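Local coordinates for peptide ABC transporter, peptide-binding protein (Thermus thermophilus, PDB 2D5W) that binds oligopeptides and probably delivers them to an ABC transporter for passage across the membrane, at residues S7-A12 and G265-T270; K78-M83 and I140-Y145; A144-T149 and Q517-F522; S223-R228 and K246-F251. All coordinates share one frame; numbering follows the deposited sequence.

Contact 1: residues S7-A12 and G265-T270; sequences SLVIGA and GSIDAT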
loop_
_atom_site.group_PDB
_atom_site.type_symbol
_atom_site.label_atom_id
_atom_site.label_comp_id
_atom_site.label_asym_id
_atom_site.label_seq_id
_atom_site.Cartn_x
_atom_site.Cartn_y
_atom_site.Cartn_z
ATOM N N SER A 7 6.985 11.585 -25.059
ATOM C CA SER A 7 6.171 10.690 -24.249
ATOM C C SER A 7 7.004 9.963 -23.199
ATOM O O SER A 7 8.236 10.005 -23.223
ATOM C CB SER A 7 5.473 9.662 -25.138
ATOM O OG SER A 7 6.421 8.848 -25.810
ATOM N N LEU A 8 6.309 9.291 -22.288
ATOM C CA LEU A 8 6.937 8.543 -21.204
ATOM C C LEU A 8 6.291 7.168 -21.047
ATOM O O LEU A 8 5.115 7.068 -20.688
ATOM C CB LEU A 8 6.795 9.320 -19.894
ATOM C CG LEU A 8 7.199 8.611 -18.598
ATOM C CD1 LEU A 8 8.674 8.252 -18.637
ATOM C CD2 LEU A 8 6.898 9.509 -17.413
ATOM N N VAL A 9 7.053 6.114 -21.322
ATOM C CA VAL A 9 6.552 4.751 -21.189
ATOM C C VAL A 9 7.128 4.159 -19.908
ATOM O O VAL A 9 8.349 4.077 -19.738
ATOM C CB VAL A 9 6.966 3.877 -22.396
ATOM C CG1 VAL A 9 6.515 2.437 -22.183
ATOM C CG2 VAL A 9 6.358 4.436 -23.674
ATOM N N ILE A 10 6.237 3.758 -19.007
ATOM C CA ILE A 10 6.616 3.190 -17.721
ATOM C C ILE A 10 6.242 1.715 -17.658
ATOM O O ILE A 10 5.111 1.340 -17.961
ATOM C CB ILE A 10 5.909 3.945 -16.573
ATOM C CG1 ILE A 10 6.287 5.428 -16.624
ATOM C CG2 ILE A 10 6.282 3.337 -15.234
ATOM C CD1 ILE A 10 5.475 6.310 -15.692
ATOM N N GLY A 11 7.200 0.880 -17.265
ATOM C CA GLY A 11 6.947 -0.544 -17.167
ATOM C C GLY A 11 6.596 -0.986 -15.759
ATOM O O GLY A 11 7.247 -0.585 -14.790
ATOM N N ALA A 12 5.568 -1.825 -15.651
ATOM C CA ALA A 12 5.112 -2.340 -14.363
ATOM C C ALA A 12 4.785 -3.826 -14.481
ATOM O O ALA A 12 4.432 -4.307 -15.557
ATOM C CB ALA A 12 3.878 -1.567 -13.900
ATOM N N GLY A 265 14.932 -1.657 -24.365
ATOM C CA GLY A 265 14.963 -0.233 -24.652
ATOM C C GLY A 265 13.679 0.507 -24.966
ATOM O O GLY A 265 13.709 1.731 -25.076
ATOM N N SER A 266 12.556 -0.190 -25.108
ATOM C CA SER A 266 11.303 0.493 -25.433
ATOM C C SER A 266 10.608 1.117 -24.225
ATOM O O SER A 266 9.637 1.859 -24.378
ATOM C CB SER A 266 10.335 -0.464 -26.142
ATOM O OG SER A 266 9.880 -1.485 -25.276
ATOM N N ILE A 267 11.107 0.818 -23.033
ATOM C CA ILE A 267 10.531 1.351 -21.802
ATOM C C ILE A 267 11.444 2.446 -21.241
ATOM O O ILE A 267 12.631 2.223 -20.997
ATOM C CB ILE A 267 10.327 0.208 -20.786
ATOM C CG1 ILE A 267 9.248 -0.742 -21.322
ATOM C CG2 ILE A 267 9.944 0.761 -19.419
ATOM C CD1 ILE A 267 9.103 -2.032 -20.550
ATOM N N ASP A 268 10.883 3.635 -21.044
ATOM C CA ASP A 268 11.654 4.775 -20.554
ATOM C C ASP A 268 12.025 4.731 -19.083
ATOM O O ASP A 268 13.103 5.187 -18.698
ATOM C CB ASP A 268 10.895 6.075 -20.820
ATOM C CG ASP A 268 10.615 6.294 -22.290
ATOM O OD1 ASP A 268 11.567 6.237 -23.093
ATOM O OD2 ASP A 268 9.442 6.533 -22.645
ATOM N N ALA A 269 11.132 4.198 -18.257
ATOM C CA ALA A 269 11.377 4.128 -16.823
ATOM C C ALA A 269 10.548 3.019 -16.212
ATOM O O ALA A 269 9.544 2.602 -16.781
ATOM C CB ALA A 269 11.015 5.460 -16.167
ATOM N N THR A 270 10.966 2.541 -15.047
ATOM C CA THR A 270 10.213 1.495 -14.382
ATOM C C THR A 270 9.455 2.036 -13.177
ATOM O O THR A 270 9.838 3.028 -12.554
ATOM C CB THR A 270 11.117 0.330 -13.943
ATOM O OG1 THR A 270 12.205 0.831 -13.160
ATOM C CG2 THR A 270 11.657 -0.411 -15.163
#
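L8 meets D268 twice: its CA lies 3.5 Å from OD2 of D268, and its CD1, carried on a CG that stands anti to the backbone N (chi1 171°), packs 3.8 Å from CB of the same residue. At V9 the contact turns polar. The N-H of V9 reaches D268 OD2 over 2.8 Å, nearly straight at 163°, and uses the lone pair anti to the other oxygen, so a side chain takes the place of a strand carbonyl. V9 O then accepts A269 N at 3.2 Å and, weakly, D268 N, while I267 CG2 rests against that same oxygen. I10 adds a CA-H...O contact of 3.1 Å to A269 O and sends its side chain to the sheet face that also carries A269. G11 closes the run, its N bonded to A269 O at 2.9 Å; a CB here would come within 3.1 Å of I267 CD1, too near for comfort. T270 pairs with G11 in parallel. Since strands 246-251 and 269-270 both run parallel to 7-12, which lies between them, they form with helix 255-264 a beta-alpha-beta crossover. The other oxygen of D268, OD1, makes a salt bridge to R557, whose NH2 also bonds G265 O. An alanine in place of D268 would probably leave the V9 N-H without its acceptor and the R557 guanidinium without its carboxylate mate. One buried aspartate therefore gives one oxygen to V9 N, extending the backbone bonding of strand 7-12 one residue beyond the short edge strand 269-270, and the other to R557, whose charge it probably balances.

Contact 2: residues K78-M83 and I140-Y145; sequences KKRLEM and IFEPAY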
loop_
_atom_site.group_PDB
_atom_site.type_symbol
_atom_site.label_atom_id
_atom_site.label_comp_id
_atom_site.label_asym_id
_atom_site.label_seq_id
_atom_site.Cartn_x
_atom_site.Cartn_y
_atom_site.Cartn_z
ATOM N N LYS A 78 -4.681 14.835 25.591
ATOM C CA LYS A 78 -5.139 14.678 24.215
ATOM C C LYS A 78 -5.342 16.050 23.583
ATOM O O LYS A 78 -5.495 17.053 24.286
ATOM C CB LYS A 78 -6.423 13.845 24.173
ATOM C CG LYS A 78 -6.190 12.388 24.572
ATOM C CD LYS A 78 -7.451 11.549 24.457
ATOM C CE LYS A 78 -7.173 10.095 24.809
ATOM N NZ LYS A 78 -8.393 9.246 24.701
ATOM N N LYS A 79 -5.348 16.089 22.255
ATOM C CA LYS A 79 -5.470 17.347 21.537
ATOM C C LYS A 79 -6.461 17.325 20.388
ATOM O O LYS A 79 -6.876 16.267 19.906
ATOM C CB LYS A 79 -4.111 17.735 20.953
ATOM C CG LYS A 79 -2.952 17.691 21.927
ATOM C CD LYS A 79 -1.627 17.739 21.176
ATOM C CE LYS A 79 -0.444 17.801 22.125
ATOM N NZ LYS A 79 -0.423 16.639 23.051
ATOM N N ARG A 80 -6.813 18.528 19.952
ATOM C CA ARG A 80 -7.693 18.745 18.819
ATOM C C ARG A 80 -6.809 19.519 17.852
ATOM O O ARG A 80 -6.178 20.505 18.238
ATOM C CB ARG A 80 -8.887 19.613 19.214
ATOM C CG ARG A 80 -9.789 20.030 18.057
ATOM C CD ARG A 80 -10.692 21.183 18.486
ATOM N NE ARG A 80 -11.590 21.644 17.431
ATOM C CZ ARG A 80 -12.729 21.046 17.096
ATOM N NH1 ARG A 80 -13.121 19.953 17.735
ATOM N NH2 ARG A 80 -13.481 21.548 16.125
ATOM N N LEU A 81 -6.727 19.052 16.614
ATOM C CA LEU A 81 -5.931 19.738 15.610
ATOM C C LEU A 81 -6.845 20.245 14.509
ATOM O O LEU A 81 -7.684 19.498 14.000
ATOM C CB LEU A 81 -4.893 18.800 14.986
ATOM C CG LEU A 81 -4.214 19.369 13.731
ATOM C CD1 LEU A 81 -3.329 20.552 14.108
ATOM C CD2 LEU A 81 -3.395 18.285 13.049
ATOM N N GLU A 82 -6.694 21.520 14.164
ATOM C CA GLU A 82 -7.463 22.115 13.076
ATOM C C GLU A 82 -6.448 22.540 12.028
ATOM O O GLU A 82 -5.415 23.132 12.347
ATOM C CB GLU A 82 -8.285 23.316 13.557
ATOM C CG GLU A 82 -9.435 22.924 14.474
ATOM C CD GLU A 82 -10.474 24.020 14.633
ATOM O OE1 GLU A 82 -11.470 23.785 15.352
ATOM O OE2 GLU A 82 -10.302 25.108 14.043
ATOM N N MET A 83 -6.747 22.221 10.774
ATOM C CA MET A 83 -5.861 22.524 9.663
ATOM C C MET A 83 -6.605 23.256 8.548
ATOM O O MET A 83 -7.460 22.670 7.883
ATOM C CB MET A 83 -5.284 21.215 9.134
ATOM C CG MET A 83 -4.429 21.343 7.900
ATOM S SD MET A 83 -4.040 19.714 7.258
ATOM C CE MET A 83 -2.880 19.240 8.449
ATOM N N ILE A 140 -10.474 18.782 10.801
ATOM C CA ILE A 140 -10.455 18.703 12.255
ATOM C C ILE A 140 -10.159 17.285 12.716
ATOM O O ILE A 140 -10.906 16.356 12.409
ATOM C CB ILE A 140 -11.817 19.137 12.837
ATOM C CG1 ILE A 140 -12.196 20.522 12.301
ATOM C CG2 ILE A 140 -11.754 19.156 14.361
ATOM C CD1 ILE A 140 -13.633 20.920 12.588
ATOM N N PHE A 141 -9.065 17.125 13.456
ATOM C CA PHE A 141 -8.670 15.819 13.973
ATOM C C PHE A 141 -8.805 15.835 15.491
ATOM O O PHE A 141 -8.152 16.630 16.168
ATOM C CB PHE A 141 -7.212 15.500 13.620
ATOM C CG PHE A 141 -6.869 15.687 12.165
ATOM C CD1 PHE A 141 -6.705 16.962 11.632
ATOM C CD2 PHE A 141 -6.686 14.587 11.335
ATOM C CE1 PHE A 141 -6.360 17.141 10.293
ATOM C CE2 PHE A 141 -6.341 14.755 9.991
ATOM C CZ PHE A 141 -6.179 16.033 9.472
ATOM N N GLU A 142 -9.647 14.960 16.025
ATOM C CA GLU A 142 -9.834 14.893 17.469
ATOM C C GLU A 142 -10.225 13.484 17.909
ATOM O O GLU A 142 -11.298 12.993 17.565
ATOM C CB GLU A 142 -10.909 15.888 17.913
ATOM C CG GLU A 142 -11.079 15.949 19.426
ATOM C CD GLU A 142 -12.150 16.923 19.866
ATOM O OE1 GLU A 142 -12.021 18.127 19.565
ATOM O OE2 GLU A 142 -13.121 16.482 20.517
ATOM N N PRO A 143 -9.345 12.809 18.667
ATOM C CA PRO A 143 -8.042 13.314 19.107
ATOM C C PRO A 143 -7.046 13.342 17.952
ATOM O O PRO A 143 -7.149 12.544 17.017
ATOM C CB PRO A 143 -7.641 12.321 20.191
ATOM C CG PRO A 143 -8.197 11.037 19.665
ATOM C CD PRO A 143 -9.574 11.444 19.178
ATOM N N ALA A 144 -6.087 14.255 18.021
ATOM C CA ALA A 144 -5.078 14.379 16.980
ATOM C C ALA A 144 -3.957 13.370 17.191
ATOM O O ALA A 144 -3.590 13.066 18.331
ATOM C CB ALA A 144 -4.510 15.791 16.976
ATOM N N TYR A 145 -3.428 12.849 16.087
ATOM C CA TYR A 145 -2.325 11.895 16.122
ATOM C C TYR A 145 -1.071 12.614 15.639
ATOM O O TYR A 145 -1.156 13.608 14.914
ATOM C CB TYR A 145 -2.607 10.685 15.228
ATOM C CG TYR A 145 -3.652 9.724 15.760
ATOM C CD1 TYR A 145 -3.944 8.542 15.078
ATOM C CD2 TYR A 145 -4.347 9.986 16.944
ATOM C CE1 TYR A 145 -4.898 7.648 15.558
ATOM C CE2 TYR A 145 -5.304 9.100 17.428
ATOM C CZ TYR A 145 -5.574 7.935 16.735
ATOM O OH TYR A 145 -6.524 7.069 17.228
HETATM O O HOH W 1 -4.230 13.949 20.911
#
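R80 and E142 face each other beside the hydrogen-bonded pair L81 and F141 in a four-stranded antiparallel sheet. From CB, the arginine sets CG anti to the backbone N (chi1 173°) and runs extended to NE. Its CB, CG and CD all skirt one carboxylate oxygen, CG nearest at 3.3 Å from E142 OE1. NE then turns to its own strand, bonding E82 OE1 at 3.0 Å. The guanidinium is covered on one face by I140 CG2, 3.4 Å above its plane and over the centre. At the tip NH1 takes E142 OE1 at 2.8 Å, the guanidinium and carboxylate planes 65° apart, while NH2 joins NE in a side-on grip on E82 OE1. E82 OE2 is held in turn by R70 and R130. A leucine in place of R80 would probably leave the carboxylate of E142 without its positive mate in this network and I140 CG2 without the flat group it covers. On the face of the sheet that carries L81 and F141, L81 CB packs 3.6 Å from A144 CB. After the cis peptide before P143, A144 N bonds K79 O at 2.9 Å from 40° above the carbonyl plane, and a water links K79 N to A144 O.

Contact 3: residues A144-T149 and Q517-F522; sequences AYYYDT and QAVLEF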
loop_
_atom_site.group_PDB
_atom_site.type_symbol
_atom_site.label_atom_id
_atom_site.label_comp_id
_atom_site.label_asym_id
_atom_site.label_seq_id
_atom_site.Cartn_x
_atom_site.Cartn_y
_atom_site.Cartn_z
ATOM N N ALA A 144 -6.087 14.255 18.021
ATOM C CA ALA A 144 -5.078 14.379 16.980
ATOM C C ALA A 144 -3.957 13.370 17.191
ATOM O O ALA A 144 -3.590 13.066 18.331
ATOM C CB ALA A 144 -4.510 15.791 16.976
ATOM N N TYR A 145 -3.428 12.849 16.087
ATOM C CA TYR A 145 -2.325 11.895 16.122
ATOM C C TYR A 145 -1.071 12.614 15.639
ATOM O O TYR A 145 -1.156 13.608 14.914
ATOM C CB TYR A 145 -2.607 10.685 15.228
ATOM C CG TYR A 145 -3.652 9.724 15.760
ATOM C CD1 TYR A 145 -3.944 8.542 15.078
ATOM C CD2 TYR A 145 -4.347 9.986 16.944
ATOM C CE1 TYR A 145 -4.898 7.648 15.558
ATOM C CE2 TYR A 145 -5.304 9.100 17.428
ATOM C CZ TYR A 145 -5.574 7.935 16.735
ATOM O OH TYR A 145 -6.524 7.069 17.228
ATOM N N TYR A 146 0.092 12.100 16.022
ATOM C CA TYR A 146 1.361 12.724 15.674
ATOM C C TYR A 146 1.631 12.908 14.187
ATOM O O TYR A 146 2.410 13.779 13.804
ATOM C CB TYR A 146 2.515 11.932 16.302
ATOM C CG TYR A 146 2.911 10.682 15.544
ATOM C CD1 TYR A 146 3.978 10.700 14.646
ATOM C CD2 TYR A 146 2.214 9.486 15.715
ATOM C CE1 TYR A 146 4.341 9.558 13.936
ATOM C CE2 TYR A 146 2.570 8.339 15.008
ATOM C CZ TYR A 146 3.631 8.385 14.122
ATOM O OH TYR A 146 3.981 7.260 13.406
ATOM N N TYR A 147 0.981 12.100 13.354
ATOM C CA TYR A 147 1.200 12.154 11.911
ATOM C C TYR A 147 0.130 12.851 11.077
ATOM O O TYR A 147 0.201 12.829 9.849
ATOM C CB TYR A 147 1.388 10.730 11.376
ATOM C CG TYR A 147 0.229 9.777 11.635
ATOM C CD1 TYR A 147 -1.074 10.092 11.241
ATOM C CD2 TYR A 147 0.451 8.528 12.210
ATOM C CE1 TYR A 147 -2.120 9.183 11.406
ATOM C CE2 TYR A 147 -0.586 7.612 12.377
ATOM C CZ TYR A 147 -1.867 7.943 11.972
ATOM O OH TYR A 147 -2.893 7.038 12.111
ATOM N N ASP A 148 -0.846 13.481 11.718
ATOM C CA ASP A 148 -1.926 14.116 10.968
ATOM C C ASP A 148 -1.537 15.223 9.985
ATOM O O ASP A 148 -2.272 15.480 9.028
ATOM C CB ASP A 148 -3.004 14.604 11.936
ATOM C CG ASP A 148 -3.802 13.455 12.543
ATOM O OD1 ASP A 148 -4.445 13.662 13.592
ATOM O OD2 ASP A 148 -3.798 12.344 11.965
ATOM N N THR A 149 -0.395 15.870 10.196
ATOM C CA THR A 149 0.032 16.927 9.279
ATOM C C THR A 149 0.910 16.387 8.153
ATOM O O THR A 149 1.286 17.132 7.248
ATOM C CB THR A 149 0.819 18.046 10.000
ATOM O OG1 THR A 149 2.019 17.505 10.563
ATOM C CG2 THR A 149 -0.026 18.677 11.097
ATOM N N GLN A 517 -1.829 4.435 22.378
ATOM C CA GLN A 517 -1.263 5.533 23.149
ATOM C C GLN A 517 -0.131 6.192 22.366
ATOM O O GLN A 517 -0.003 7.415 22.344
ATOM C CB GLN A 517 -0.714 5.038 24.486
ATOM C CG GLN A 517 -0.259 6.177 25.384
ATOM C CD GLN A 517 0.405 5.702 26.659
ATOM O OE1 GLN A 517 -0.048 4.749 27.295
ATOM N NE2 GLN A 517 1.476 6.378 27.051
ATOM N N ALA A 518 0.686 5.370 21.717
ATOM C CA ALA A 518 1.823 5.865 20.959
ATOM C C ALA A 518 1.476 6.893 19.892
ATOM O O ALA A 518 2.205 7.861 19.713
ATOM C CB ALA A 518 2.572 4.701 20.325
ATOM N N VAL A 519 0.370 6.689 19.180
ATOM C CA VAL A 519 0.000 7.631 18.130
ATOM C C VAL A 519 -0.421 8.985 18.686
ATOM O O VAL A 519 -0.458 9.972 17.951
ATOM C CB VAL A 519 -1.124 7.073 17.216
ATOM C CG1 VAL A 519 -0.623 5.838 16.477
ATOM C CG2 VAL A 519 -2.363 6.751 18.026
ATOM N N LEU A 520 -0.730 9.026 19.980
ATOM C CA LEU A 520 -1.123 10.264 20.652
ATOM C C LEU A 520 0.096 10.945 21.265
ATOM O O LEU A 520 -0.008 12.052 21.801
ATOM C CB LEU A 520 -2.120 9.971 21.771
ATOM C CG LEU A 520 -3.486 9.392 21.408
ATOM C CD1 LEU A 520 -4.185 8.930 22.677
ATOM C CD2 LEU A 520 -4.320 10.436 20.680
ATOM N N GLU A 521 1.243 10.276 21.208
ATOM C CA GLU A 521 2.465 10.825 21.783
ATOM C C GLU A 521 3.197 11.726 20.806
ATOM O O GLU A 521 3.770 11.255 19.821
ATOM C CB GLU A 521 3.397 9.697 22.227
ATOM C CG GLU A 521 4.646 10.206 22.924
ATOM C CD GLU A 521 4.312 11.096 24.108
ATOM O OE1 GLU A 521 3.804 10.566 25.117
ATOM O OE2 GLU A 521 4.542 12.324 24.025
ATOM N N PHE A 522 3.194 13.025 21.076
ATOM C CA PHE A 522 3.872 13.955 20.190
ATOM C C PHE A 522 5.361 14.075 20.465
ATOM O O PHE A 522 6.085 14.729 19.717
ATOM C CB PHE A 522 3.186 15.323 20.224
ATOM C CG PHE A 522 1.906 15.357 19.442
ATOM C CD1 PHE A 522 0.763 14.729 19.921
ATOM C CD2 PHE A 522 1.861 15.961 18.192
ATOM C CE1 PHE A 522 -0.409 14.696 19.162
ATOM C CE2 PHE A 522 0.699 15.934 17.426
ATOM C CZ PHE A 522 -0.438 15.301 17.911
#
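V519 is the knob of this contact, and the ring of Y145 is the surface it lands on. Its CG2, placed between the backbone N and the carbonyl carbon, sits over the ring centre, 3.5 Å from the centroid and only 8° off the normal: a CH-pi contact over the face. L520 CD2 adds a second bump, 3.7 Å from Y145 CE2. The backbone oxygen of V519 meets Y146. It accepts Y146 N at 2.9 Å, almost along the C=O axis, and lies in plane at the edge of the Y146 ring, 3.5 Å from CD2. F522 comes from another direction as a lid: its ring face covers Y146 CA, which stands 3.7 Å above the plane toward the rim, while CZ presses to 3.5 Å from Y145 O. Each side is a type I turn, Y145 to D148 in the loop after strand 136-141 and A518 to E521, and the former is braced by Y145 N bonding D148 OD1 at 2.8 Å. The tyrosine hydroxyls look elsewhere, Y145 to D122, Y146 to E474 O and Y147 to D475. The chemistry is thus largely that of fit: the one hydrogen bond between the segments ties the two turns together, and the rest depends on mostly apolar surfaces matching in shape.

Contact 4: residues S223-R228 and K246-F251; sequences SIEMER and KVVYRF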
loop_
_atom_site.group_PDB
_atom_site.type_symbol
_atom_site.label_atom_id
_atom_site.label_comp_id
_atom_site.label_asym_id
_atom_site.label_seq_id
_atom_site.Cartn_x
_atom_site.Cartn_y
_atom_site.Cartn_z
ATOM N N SER A 223 -2.237 -2.041 -21.005
ATOM C CA SER A 223 -1.711 -0.713 -20.732
ATOM C C SER A 223 -2.749 0.306 -20.302
ATOM O O SER A 223 -3.947 0.113 -20.482
ATOM C CB SER A 223 -1.042 -0.183 -22.000
ATOM O OG SER A 223 -1.989 -0.125 -23.059
ATOM N N ILE A 224 -2.256 1.396 -19.727
ATOM C CA ILE A 224 -3.085 2.529 -19.333
ATOM C C ILE A 224 -2.396 3.730 -19.982
ATOM O O ILE A 224 -1.223 4.014 -19.712
ATOM C CB ILE A 224 -3.163 2.698 -17.799
ATOM C CG1 ILE A 224 -4.130 1.655 -17.225
ATOM C CG2 ILE A 224 -3.625 4.112 -17.443
ATOM C CD1 ILE A 224 -4.150 1.578 -15.714
ATOM N N GLU A 225 -3.118 4.407 -20.868
ATOM C CA GLU A 225 -2.578 5.553 -21.585
ATOM C C GLU A 225 -3.207 6.835 -21.074
ATOM O O GLU A 225 -4.429 6.937 -20.966
ATOM C CB GLU A 225 -2.852 5.405 -23.082
ATOM C CG GLU A 225 -2.482 4.043 -23.651
ATOM C CD GLU A 225 -2.752 3.941 -25.141
ATOM O OE1 GLU A 225 -2.709 2.814 -25.676
ATOM O OE2 GLU A 225 -3.000 4.986 -25.777
ATOM N N MET A 226 -2.362 7.815 -20.782
ATOM C CA MET A 226 -2.803 9.102 -20.260
ATOM C C MET A 226 -2.225 10.223 -21.119
ATOM O O MET A 226 -1.195 10.053 -21.773
ATOM C CB MET A 226 -2.327 9.251 -18.809
ATOM C CG MET A 226 -2.765 8.093 -17.908
ATOM S SD MET A 226 -2.127 8.146 -16.220
ATOM C CE MET A 226 -0.517 7.396 -16.450
ATOM N N GLU A 227 -2.902 11.366 -21.127
ATOM C CA GLU A 227 -2.439 12.512 -21.893
ATOM C C GLU A 227 -2.468 13.743 -20.994
ATOM O O GLU A 227 -3.180 13.771 -19.989
ATOM C CB GLU A 227 -3.318 12.726 -23.128
ATOM C CG GLU A 227 -4.768 13.026 -22.818
ATOM C CD GLU A 227 -5.569 13.350 -24.062
ATOM O OE1 GLU A 227 -5.160 14.265 -24.809
ATOM O OE2 GLU A 227 -6.607 12.699 -24.291
ATOM N N ARG A 228 -1.699 14.761 -21.359
ATOM C CA ARG A 228 -1.627 15.974 -20.556
ATOM C C ARG A 228 -2.995 16.583 -20.262
ATOM O O ARG A 228 -3.854 16.668 -21.137
ATOM C CB ARG A 228 -0.760 17.019 -21.261
ATOM C CG ARG A 228 -0.218 18.100 -20.338
ATOM C CD ARG A 228 1.095 17.655 -19.733
ATOM N NE ARG A 228 1.581 18.558 -18.698
ATOM C CZ ARG A 228 2.788 18.472 -18.150
ATOM N NH1 ARG A 228 3.154 19.326 -17.205
ATOM N NH2 ARG A 228 3.636 17.539 -18.560
ATOM N N LYS A 246 2.356 12.639 -23.029
ATOM C CA LYS A 246 1.678 11.355 -22.957
ATOM C C LYS A 246 2.462 10.452 -22.023
ATOM O O LYS A 246 3.693 10.455 -22.041
ATOM C CB LYS A 246 1.609 10.697 -24.338
ATOM C CG LYS A 246 0.690 11.386 -25.329
ATOM C CD LYS A 246 0.584 10.581 -26.616
ATOM C CE LYS A 246 -0.372 11.229 -27.605
ATOM N NZ LYS A 246 -0.475 10.441 -28.866
ATOM N N VAL A 247 1.741 9.698 -21.199
ATOM C CA VAL A 247 2.349 8.750 -20.270
ATOM C C VAL A 247 1.614 7.435 -20.461
ATOM O O VAL A 247 0.382 7.388 -20.396
ATOM C CB VAL A 247 2.190 9.179 -18.796
ATOM C CG1 VAL A 247 2.781 8.110 -17.879
ATOM C CG2 VAL A 247 2.872 10.520 -18.560
ATOM N N VAL A 248 2.364 6.373 -20.711
ATOM C CA VAL A 248 1.769 5.064 -20.905
ATOM C C VAL A 248 2.390 4.039 -19.975
ATOM O O VAL A 248 3.613 3.876 -19.942
ATOM C CB VAL A 248 1.965 4.558 -22.356
ATOM C CG1 VAL A 248 1.395 3.150 -22.504
ATOM C CG2 VAL A 248 1.300 5.506 -23.335
ATOM N N TYR A 249 1.546 3.374 -19.196
ATOM C CA TYR A 249 2.000 2.305 -18.319
ATOM C C TYR A 249 1.786 1.015 -19.099
ATOM O O TYR A 249 0.692 0.769 -19.611
ATOM C CB TYR A 249 1.168 2.255 -17.039
ATOM C CG TYR A 249 1.779 2.985 -15.869
ATOM C CD1 TYR A 249 2.440 2.287 -14.855
ATOM C CD2 TYR A 249 1.698 4.374 -15.771
ATOM C CE1 TYR A 249 3.001 2.953 -13.774
ATOM C CE2 TYR A 249 2.258 5.047 -14.695
ATOM C CZ TYR A 249 2.906 4.336 -13.701
ATOM O OH TYR A 249 3.450 5.019 -12.638
ATOM N N ARG A 250 2.840 0.214 -19.216
ATOM C CA ARG A 250 2.779 -1.072 -19.900
ATOM C C ARG A 250 2.885 -2.138 -18.822
ATOM O O ARG A 250 3.784 -2.094 -17.983
ATOM C CB ARG A 250 3.934 -1.218 -20.891
ATOM C CG ARG A 250 3.721 -0.492 -22.205
ATOM C CD ARG A 250 4.882 -0.748 -23.150
ATOM N NE ARG A 250 5.099 -2.174 -23.376
ATOM C CZ ARG A 250 6.164 -2.678 -23.993
ATOM N NH1 ARG A 250 6.282 -3.989 -24.156
ATOM N NH2 ARG A 250 7.115 -1.869 -24.442
ATOM N N PHE A 251 1.962 -3.094 -18.851
ATOM C CA PHE A 251 1.923 -4.158 -17.858
ATOM C C PHE A 251 2.403 -5.495 -18.388
ATOM O O PHE A 251 1.880 -6.009 -19.376
ATOM C CB PHE A 251 0.496 -4.297 -17.326
ATOM C CG PHE A 251 -0.057 -3.017 -16.781
ATOM C CD1 PHE A 251 0.476 -2.457 -15.626
ATOM C CD2 PHE A 251 -1.068 -2.334 -17.451
ATOM C CE1 PHE A 251 0.019 -1.237 -15.146
ATOM C CE2 PHE A 251 -1.533 -1.107 -16.975
ATOM C CZ PHE A 251 -0.985 -0.561 -15.821
#
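M226 and V247 meet on the tight face of this strand pair. The methionine chain bends at its last torsion (chi3 -84°), bringing CE to 3.7 Å from V247 CG1 and, at the ring edge, 3.8 Å from Y249 CD2. Further along the same face I224 CG1 lies in the plane of the F251 ring, at its edge, 3.8 Å from CE2. Helix 31-40 covers this side, touching M226, Y249 and F251, and the Y249 hydroxyl is hydrogen-bonded to E35. The reverse face is looser. E225 and V248 run alongside each other in the same direction, yet their closest approach is 4.1 Å, between E225 CG and V248 CG2. Nearby, the carboxylate of E225 and the ammonium of K246 stay apart, 6.8 Å from OE2 to NZ, and E225 OE2 pairs instead with R217 of the neighbouring strand. K246 is exposed, and its ammonium extends off from the partner strand. Between the two faces run four backbone bonds, among them M226 N to V247 O at 2.8 Å, and the strand axes pass 4.7 Å apart at 174°. The arrangement is that of an antiparallel strand pair within a five-stranded mixed sheet, covered by a helix on the face that carries M226, Y249 and F251.

Overall arrangement
The four contacts fall into two close couples. Contacts 1 and 4, with centres about 10 Å apart, belong to one sheet: strand 7-12 lies between 246-251 and 269-270, and I10 N and O probably bond V248 O and R250 N. Contacts 2 and 3, about 9 Å apart, share A144 and Y145, so the chain leaves the antiparallel sheet at 140-145 and enters the turn that receives V519; K79 also touches F522. The couples do not meet: centres of contacts 1 and 2 are about 42 Å apart, with nearest atoms about 28 Å apart. Contact 3 lies across the chain's centre from contacts 1 and 4. In this family the peptide is generally enclosed between lobes; the four contacts belong to the protein body.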